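Local coordinates for protein MPT synthase subunit 2 (Burkholderia ambifaria, PDB 7L32) that probably catalyses, as the large subunit of molybdopterin synthase, the sulfur transfer that converts precursor Z into molybdopterin in molybdenum cofactor biosynthesis, at residues M57-T66 / E128-T136. Sequence-based numbering, arbitrary orientation.
Sequences MELEHYPGMT and EAPFWKKET
The Met57 side chain crosses that of Lys133 at about a right angle, its CG 4.0 Å from Lys133 CG. One residue on, Glu58 and Lys134 run side by side in the same direction and end in a salt bridge, with Lys134 NZ 3.0 Å from Glu58 OE2 and well above the carboxylate plane. The same ammonium group also forms a salt bridge with Glu141 OE2 on strand 141-145, its stronger partner. Beside the backbones, a water accepts from Glu58 N and Lys133 NZ and donates to Lys134 O, tying one strand to the other, and Lys134 N binds Glu58 O. Leu59 and Lys133 form a non-hydrogen-bonded pair; Leu59 CD2 touches Lys133 CG and lies 4.1 Å from Phe131 CB. The amides and carbonyls of Glu60 and Trp132 bond reciprocally, making that pair hydrogen-bonded. Strands 57-61 and 131-136 are the central, antiparallel neighbours of a four-stranded sheet in the MoaE fold, flanked by 93-95 and 141-145. On the sheet face of Glu60, the Trp132 indole turns an in-plane edge to Glu60 O; Trp143 packs against both side chains. His61 sets CB 3.7 Å from Phe131 CE1, while the Phe131 ring also stacks with His90. Past the strand, Tyr62 CB meets Trp132 CZ3 at 3.8 Å, and the Met65 side chain crosses Pro130 at about a right angle, CG against CG. Thr66, in the first turn of helix 65-80, joins this turn to the segment leading into strand 131-136: its OG1 donates to Pro130 O (2.7 Å) in the carbonyl plane and accepts from Tyr62 N, two bonds that fix the hydroxyl. With CG2 anti to the backbone N, the Thr66 methyl reaches over one face of Phe131 in a CH-pi contact 4.0 Å from the ring centroid.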
loop_
_atom_site.group_PDB
_atom_site.type_symbol
_atom_site.label_atom_id
_atom_site.label_comp_id
_atom_site.label_asym_id
_atom_site.label_seq_id
_atom_site.Cartn_x
_atom_site.Cartn_y
_atom_site.Cartn_z
ATOM N N MET A 57 -3.965 -14.392 19.589
ATOM C CA MET A 57 -5.201 -13.715 19.217
ATOM C C MET A 57 -6.137 -14.717 18.556
ATOM O O MET A 57 -5.771 -15.354 17.562
ATOM C CB MET A 57 -4.902 -12.538 18.283
ATOM C CG MET A 57 -6.144 -11.811 17.743
ATOM S SD MET A 57 -5.820 -10.585 16.450
ATOM C CE MET A 57 -4.134 -10.087 16.809
ATOM N N GLU A 58 -7.340 -14.862 19.117
ATOM C CA GLU A 58 -8.394 -15.676 18.528
ATOM C C GLU A 58 -9.461 -14.716 18.015
ATOM O O GLU A 58 -10.136 -14.056 18.815
ATOM C CB GLU A 58 -8.978 -16.659 19.539
ATOM C CG GLU A 58 -8.058 -17.816 19.885
ATOM C CD GLU A 58 -8.822 -19.077 20.211
ATOM O OE1 GLU A 58 -9.908 -19.275 19.625
ATOM O OE2 GLU A 58 -8.356 -19.856 21.070
ATOM N N LEU A 59 -9.611 -14.658 16.691
ATOM C CA LEU A 59 -10.549 -13.788 15.989
ATOM C C LEU A 59 -11.676 -14.616 15.393
ATOM O O LEU A 59 -11.428 -15.671 14.802
ATOM C CB LEU A 59 -9.883 -13.026 14.828
ATOM C CG LEU A 59 -9.424 -11.588 15.003
ATOM C CD1 LEU A 59 -8.993 -11.013 13.634
ATOM C CD2 LEU A 59 -10.533 -10.769 15.640
ATOM N N GLU A 60 -12.903 -14.107 15.496
ATOM C CA GLU A 60 -14.056 -14.730 14.864
ATOM C C GLU A 60 -14.904 -13.662 14.193
ATOM O O GLU A 60 -14.986 -12.526 14.666
ATOM C CB GLU A 60 -14.908 -15.525 15.879
ATOM C CG GLU A 60 -14.304 -16.860 16.329
ATOM C CD GLU A 60 -13.619 -17.639 15.204
ATOM O OE1 GLU A 60 -14.168 -17.697 14.073
ATOM O OE2 GLU A 60 -12.521 -18.192 15.447
ATOM N N HIS A 61 -15.525 -14.041 13.087
ATOM C CA HIS A 61 -16.426 -13.177 12.343
ATOM C C HIS A 61 -17.852 -13.684 12.533
ATOM O O HIS A 61 -18.084 -14.696 13.201
ATOM C CB HIS A 61 -16.050 -13.143 10.856
ATOM C CG HIS A 61 -16.299 -14.442 10.146
ATOM N ND1 HIS A 61 -15.761 -15.637 10.572
ATOM C CD2 HIS A 61 -17.046 -14.735 9.054
ATOM C CE1 HIS A 61 -16.154 -16.609 9.768
ATOM N NE2 HIS A 61 -16.936 -16.089 8.838
ATOM N N TYR A 62 -18.818 -12.951 11.959
ATOM C CA TYR A 62 -20.220 -13.368 11.915
ATOM C C TYR A 62 -20.490 -13.877 10.500
ATOM O O TYR A 62 -20.608 -13.065 9.569
ATOM C CB TYR A 62 -21.133 -12.184 12.264
ATOM C CG TYR A 62 -22.621 -12.488 12.522
ATOM C CD1 TYR A 62 -23.270 -13.547 11.898
ATOM C CD2 TYR A 62 -23.367 -11.682 13.377
ATOM C CE1 TYR A 62 -24.630 -13.805 12.129
ATOM C CE2 TYR A 62 -24.718 -11.931 13.617
ATOM C CZ TYR A 62 -25.346 -12.991 12.986
ATOM O OH TYR A 62 -26.689 -13.240 13.218
ATOM N N PRO A 63 -20.546 -15.189 10.275
ATOM C CA PRO A 63 -20.632 -15.707 8.899
ATOM C C PRO A 63 -21.770 -15.081 8.103
ATOM O O PRO A 63 -22.903 -14.981 8.573
ATOM C CB PRO A 63 -20.844 -17.212 9.108
ATOM C CG PRO A 63 -20.173 -17.479 10.405
ATOM C CD PRO A 63 -20.438 -16.279 11.263
ATOM N N GLY A 64 -21.440 -14.618 6.894
ATOM C CA GLY A 64 -22.401 -13.922 6.062
ATOM C C GLY A 64 -22.480 -12.444 6.390
ATOM O O GLY A 64 -22.296 -11.602 5.512
ATOM N N MET A 65 -22.754 -12.125 7.659
ATOM C CA MET A 65 -22.863 -10.731 8.094
ATOM C C MET A 65 -21.564 -9.957 7.857
ATOM O O MET A 65 -21.568 -8.844 7.302
ATOM C CB MET A 65 -23.241 -10.719 9.580
ATOM C CG MET A 65 -23.179 -9.369 10.282
ATOM S SD MET A 65 -24.781 -8.520 10.309
ATOM C CE MET A 65 -25.761 -9.634 11.304
ATOM N N THR A 66 -20.437 -10.515 8.285
ATOM C CA THR A 66 -19.189 -9.770 8.160
ATOM C C THR A 66 -18.816 -9.577 6.692
ATOM O O THR A 66 -18.389 -8.488 6.301
ATOM C CB THR A 66 -18.064 -10.466 8.933
ATOM O OG1 THR A 66 -18.454 -10.625 10.304
ATOM C CG2 THR A 66 -16.754 -9.612 8.888
ATOM N N GLU A 128 -15.803 -0.638 11.587
ATOM C CA GLU A 128 -17.179 -1.097 11.397
ATOM C C GLU A 128 -17.380 -2.581 11.083
ATOM O O GLU A 128 -18.497 -3.072 11.275
ATOM C CB GLU A 128 -17.874 -0.274 10.298
ATOM C CG GLU A 128 -18.054 1.207 10.658
ATOM C CD GLU A 128 -18.882 1.422 11.913
ATOM O OE1 GLU A 128 -19.888 0.698 12.110
ATOM O OE2 GLU A 128 -18.522 2.317 12.709
ATOM N N ALA A 129 -16.381 -3.299 10.597
ATOM C CA ALA A 129 -16.613 -4.701 10.226
ATOM C C ALA A 129 -16.779 -5.566 11.477
ATOM O O ALA A 129 -15.948 -5.492 12.390
ATOM C CB ALA A 129 -15.466 -5.244 9.367
ATOM N N PRO A 130 -17.834 -6.395 11.558
ATOM C CA PRO A 130 -18.064 -7.192 12.779
ATOM C C PRO A 130 -17.073 -8.327 12.976
ATOM O O PRO A 130 -17.129 -9.349 12.279
ATOM C CB PRO A 130 -19.485 -7.743 12.589
ATOM C CG PRO A 130 -20.099 -6.894 11.522
ATOM C CD PRO A 130 -18.960 -6.489 10.619
ATOM N N PHE A 131 -16.177 -8.156 13.947
ATOM C CA PHE A 131 -15.239 -9.184 14.379
ATOM C C PHE A 131 -15.221 -9.184 15.895
ATOM O O PHE A 131 -15.489 -8.152 16.519
ATOM C CB PHE A 131 -13.805 -8.929 13.879
ATOM C CG PHE A 131 -13.618 -9.196 12.418
ATOM C CD1 PHE A 131 -13.379 -10.480 11.956
ATOM C CD2 PHE A 131 -13.684 -8.153 11.503
ATOM C CE1 PHE A 131 -13.199 -10.727 10.595
ATOM C CE2 PHE A 131 -13.521 -8.387 10.154
ATOM C CZ PHE A 131 -13.274 -9.678 9.697
ATOM N N TRP A 132 -14.853 -10.332 16.478
ATOM C CA TRP A 132 -14.775 -10.510 17.922
ATOM C C TRP A 132 -13.466 -11.189 18.288
ATOM O O TRP A 132 -13.000 -12.077 17.571
ATOM C CB TRP A 132 -15.952 -11.354 18.460
ATOM C CG TRP A 132 -17.276 -10.637 18.397
ATOM C CD1 TRP A 132 -17.903 -9.988 19.427
ATOM C CD2 TRP A 132 -18.120 -10.466 17.243
ATOM N NE1 TRP A 132 -19.093 -9.446 18.991
ATOM C CE2 TRP A 132 -19.248 -9.719 17.656
ATOM C CE3 TRP A 132 -18.041 -10.882 15.906
ATOM C CZ2 TRP A 132 -20.289 -9.382 16.781
ATOM C CZ3 TRP A 132 -19.078 -10.529 15.030
ATOM C CH2 TRP A 132 -20.184 -9.793 15.475
ATOM N N LYS A 133 -12.903 -10.790 19.430
ATOM C CA LYS A 133 -11.675 -11.348 19.970
ATOM C C LYS A 133 -11.990 -12.109 21.249
ATOM O O LYS A 133 -12.775 -11.639 22.076
ATOM C CB LYS A 133 -10.655 -10.246 20.295
ATOM C CG LYS A 133 -9.433 -10.211 19.406
ATOM C CD LYS A 133 -8.494 -9.080 19.828
ATOM C CE LYS A 133 -8.076 -9.202 21.286
ATOM N NZ LYS A 133 -7.004 -10.225 21.519
ATOM N N LYS A 134 -11.392 -13.283 21.401
ATOM C CA LYS A 134 -11.585 -14.061 22.618
ATOM C C LYS A 134 -10.689 -13.511 23.720
ATOM O O LYS A 134 -9.500 -13.267 23.496
ATOM C CB LYS A 134 -11.280 -15.537 22.371
ATOM C CG LYS A 134 -11.757 -16.452 23.506
ATOM C CD LYS A 134 -11.245 -17.874 23.355
ATOM C CE LYS A 134 -9.773 -17.964 23.726
ATOM N NZ LYS A 134 -9.313 -19.372 23.907
ATOM N N GLU A 135 -11.258 -13.303 24.908
ATOM C CA GLU A 135 -10.494 -12.845 26.062
ATOM C C GLU A 135 -10.935 -13.599 27.301
ATOM O O GLU A 135 -12.123 -13.888 27.468
ATOM C CB GLU A 135 -10.647 -11.334 26.276
ATOM C CG GLU A 135 -9.884 -10.513 25.245
ATOM C CD GLU A 135 -10.121 -9.018 25.365
ATOM O OE1 GLU A 135 -10.894 -8.599 26.256
ATOM O OE2 GLU A 135 -9.531 -8.263 24.560
ATOM N N THR A 136 -9.979 -13.913 28.168
ATOM C CA THR A 136 -10.254 -14.619 29.414
ATOM C C THR A 136 -10.409 -13.587 30.528
ATOM O O THR A 136 -9.422 -12.996 30.979
ATOM C CB THR A 136 -9.147 -15.621 29.734
ATOM O OG1 THR A 136 -8.829 -16.374 28.557
ATOM C CG2 THR A 136 -9.609 -16.580 30.824
HETATM O O HOH W 1 -7.917 -13.015 21.511
#